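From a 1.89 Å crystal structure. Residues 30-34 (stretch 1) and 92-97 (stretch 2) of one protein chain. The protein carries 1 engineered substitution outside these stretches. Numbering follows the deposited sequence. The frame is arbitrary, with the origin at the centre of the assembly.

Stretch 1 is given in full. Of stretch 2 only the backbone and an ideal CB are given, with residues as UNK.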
# COMPACT_ATOMS: atom_id res chain seq x y z
N LEU A 30 0.66 -39.45 -3.50
CA LEU A 30 -0.41 -38.66 -4.16
C LEU A 30 0.13 -37.27 -4.43
O LEU A 30 0.77 -36.66 -3.54
CB LEU A 30 -1.62 -38.54 -3.23
CG LEU A 30 -2.78 -37.64 -3.67
CD1 LEU A 30 -3.50 -38.29 -4.87
CD2 LEU A 30 -3.76 -37.44 -2.54
N GLN A 31 -0.14 -36.74 -5.60
CA GLN A 31 0.24 -35.35 -5.89
C GLN A 31 -0.57 -34.36 -5.02
O GLN A 31 -1.71 -34.62 -4.63
CB GLN A 31 -0.00 -35.01 -7.36
CG GLN A 31 0.94 -35.71 -8.31
CD GLN A 31 0.88 -35.14 -9.70
OE1 GLN A 31 1.06 -33.93 -9.90
NE2 GLN A 31 0.65 -36.00 -10.67
N GLY A 32 0.03 -33.22 -4.72
CA GLY A 32 -0.64 -32.10 -4.07
C GLY A 32 -1.68 -31.42 -4.94
O GLY A 32 -1.89 -31.79 -6.11
N ASN A 33 -2.38 -30.44 -4.35
CA ASN A 33 -3.41 -29.63 -5.01
C ASN A 33 -4.72 -30.36 -5.25
O ASN A 33 -5.67 -29.77 -5.77
CB ASN A 33 -2.88 -29.04 -6.33
CG ASN A 33 -3.67 -27.84 -6.83
OD1 ASN A 33 -4.14 -27.00 -6.05
ND2 ASN A 33 -3.78 -27.73 -8.15
N ILE A 34 -4.81 -31.61 -4.80
CA ILE A 34 -6.00 -32.40 -5.02
C ILE A 34 -6.87 -32.38 -3.74
O ILE A 34 -7.92 -31.79 -3.75
CB ILE A 34 -5.63 -33.82 -5.47
CG1 ILE A 34 -4.90 -33.76 -6.84
CG2 ILE A 34 -6.88 -34.69 -5.61
CD1 ILE A 34 -4.18 -35.07 -7.23
N UNK A 92 9.00 -24.24 -5.04
CA UNK A 92 7.85 -24.09 -5.91
C UNK A 92 6.96 -25.30 -5.77
O UNK A 92 7.41 -26.41 -5.45
CB UNK A 92 8.28 -23.90 -7.37
N UNK A 93 5.69 -25.09 -6.04
CA UNK A 93 4.72 -26.17 -6.09
C UNK A 93 4.64 -26.68 -7.53
O UNK A 93 4.62 -25.88 -8.47
CB UNK A 93 3.35 -25.71 -5.59
N UNK A 94 4.55 -27.99 -7.72
CA UNK A 94 4.38 -28.52 -9.09
C UNK A 94 3.45 -29.74 -9.16
O UNK A 94 3.55 -30.67 -8.33
CB UNK A 94 5.75 -28.90 -9.67
N UNK A 95 2.63 -29.77 -10.22
CA UNK A 95 1.83 -30.92 -10.60
C UNK A 95 2.23 -31.32 -12.02
O UNK A 95 2.72 -30.50 -12.82
CB UNK A 95 0.33 -30.61 -10.51
N UNK A 96 1.95 -32.57 -12.36
CA UNK A 96 2.07 -33.05 -13.73
C UNK A 96 0.86 -33.91 -14.07
O UNK A 96 0.52 -34.85 -13.32
CB UNK A 96 3.37 -33.84 -13.92
N UNK A 97 0.22 -33.61 -15.19
CA UNK A 97 -0.98 -34.34 -15.64
C UNK A 97 -0.81 -34.91 -17.04
O UNK A 97 -0.16 -34.28 -17.89
CB UNK A 97 -2.20 -33.42 -15.61

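Position 92 lies beyond the reach of stretch 1, with nothing near its ideal CB, so this contact sets no preference. The deposited residue is Val 92, which takes no part.

At position 93, where the strand begins, CA-to-CB points toward stretch 1, yet no atom there comes within 5.5 Å of the ideal CB. The gap calls for reach. What waits across it is the backbone of Gly 32 and the CB of Asn 33, a surface with no side chain at its middle, so a long aliphatic chain or a flat ring would suit. The residue is Phe 93, chi1 in t, which extends its ring across the space. Phe 93 CZ lies 3.5 Å from Gly 32 C, which sits at the ring edge near its plane, and 3.5 Å from Asn 33 CB. The glycine matters: a CB built ideally on Gly 32 would stand 2.8 Å from Phe 93 CE2, a clash, so the ring occupies room that a side chain there would need.

Position 94 points away, as alternation along a strand would suggest, and stretch 1 asks nothing of it. It is Ala 94.

Position 95 has its CA-to-CB bond sideways, but polar groups gather close by. Gln 31 OE1 is 3.4 Å from the ideal CB, Gly 32 O is 5.1 Å from it, and the amide of Asn 33 offers a donor nearby. Two acceptors and a donor favour a short polar side chain able to give and accept; Asn fits well, while Ser or Thr might meet part of the demand. The residue is Asn 95. Asn 95 ND2 donates to Gly 32 O at 2.9 Å, almost straight at 175°, and also to Gln 31 OE1 at 3.0 Å. Asn 95 OD1 accepts a weak bond from Asn 33 ND2 at 3.4 Å. One carboxamide thus engages three consecutive residues of the loop.

At position 96 the backbone does the recognising. The Gln 31 amide lies against it as a strand edge would: the N of 96 donates to Gln 31 OE1 and the O of 96 accepts from Gln 31 NE2, both at 2.9 Å. Since main chain pays for this pair, many side chains would serve, the sideways CB being 4.6 Å from Gln 31 OE1. The deposited residue is Phe 96, whose ring end leads away.

Position 97 is sideways with no stretch 1 atom near its CB, leaving the choice open. Phe 97 brings its ring end nearer, but its closest approach, Phe 97 CE1 to Gln 31 OE1, is still 5.1 Å.

Stretch 2, residues 92-97: VFANFF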
# COMPACT_ATOMS: atom_id res chain seq x y z
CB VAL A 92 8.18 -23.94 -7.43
CG1 VAL A 92 8.84 -22.61 -7.70
CG2 VAL A 92 9.03 -25.06 -7.96
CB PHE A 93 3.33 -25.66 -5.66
CG PHE A 93 2.29 -26.74 -5.67
CD1 PHE A 93 1.62 -27.06 -6.86
CD2 PHE A 93 2.14 -27.56 -4.56
CE1 PHE A 93 0.81 -28.17 -6.91
CE2 PHE A 93 1.25 -28.62 -4.59
CZ PHE A 93 0.58 -28.92 -5.77
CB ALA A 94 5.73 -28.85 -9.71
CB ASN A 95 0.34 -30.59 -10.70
CG ASN A 95 -0.41 -30.54 -9.39
OD1 ASN A 95 -1.21 -29.62 -9.18
ND2 ASN A 95 -0.25 -31.55 -8.54
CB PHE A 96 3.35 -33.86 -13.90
CG PHE A 96 3.59 -34.36 -15.30
CD1 PHE A 96 4.12 -33.53 -16.25
CD2 PHE A 96 3.25 -35.66 -15.66
CE1 PHE A 96 4.28 -33.96 -17.57
CE2 PHE A 96 3.46 -36.12 -16.95
CZ PHE A 96 3.98 -35.26 -17.90
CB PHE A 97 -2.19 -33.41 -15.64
CG PHE A 97 -2.38 -32.59 -14.38
CD1 PHE A 97 -3.05 -33.09 -13.30
CD2 PHE A 97 -1.90 -31.28 -14.30
CE1 PHE A 97 -3.21 -32.32 -12.15
CE2 PHE A 97 -2.10 -30.50 -13.19
CZ PHE A 97 -2.75 -31.02 -12.09
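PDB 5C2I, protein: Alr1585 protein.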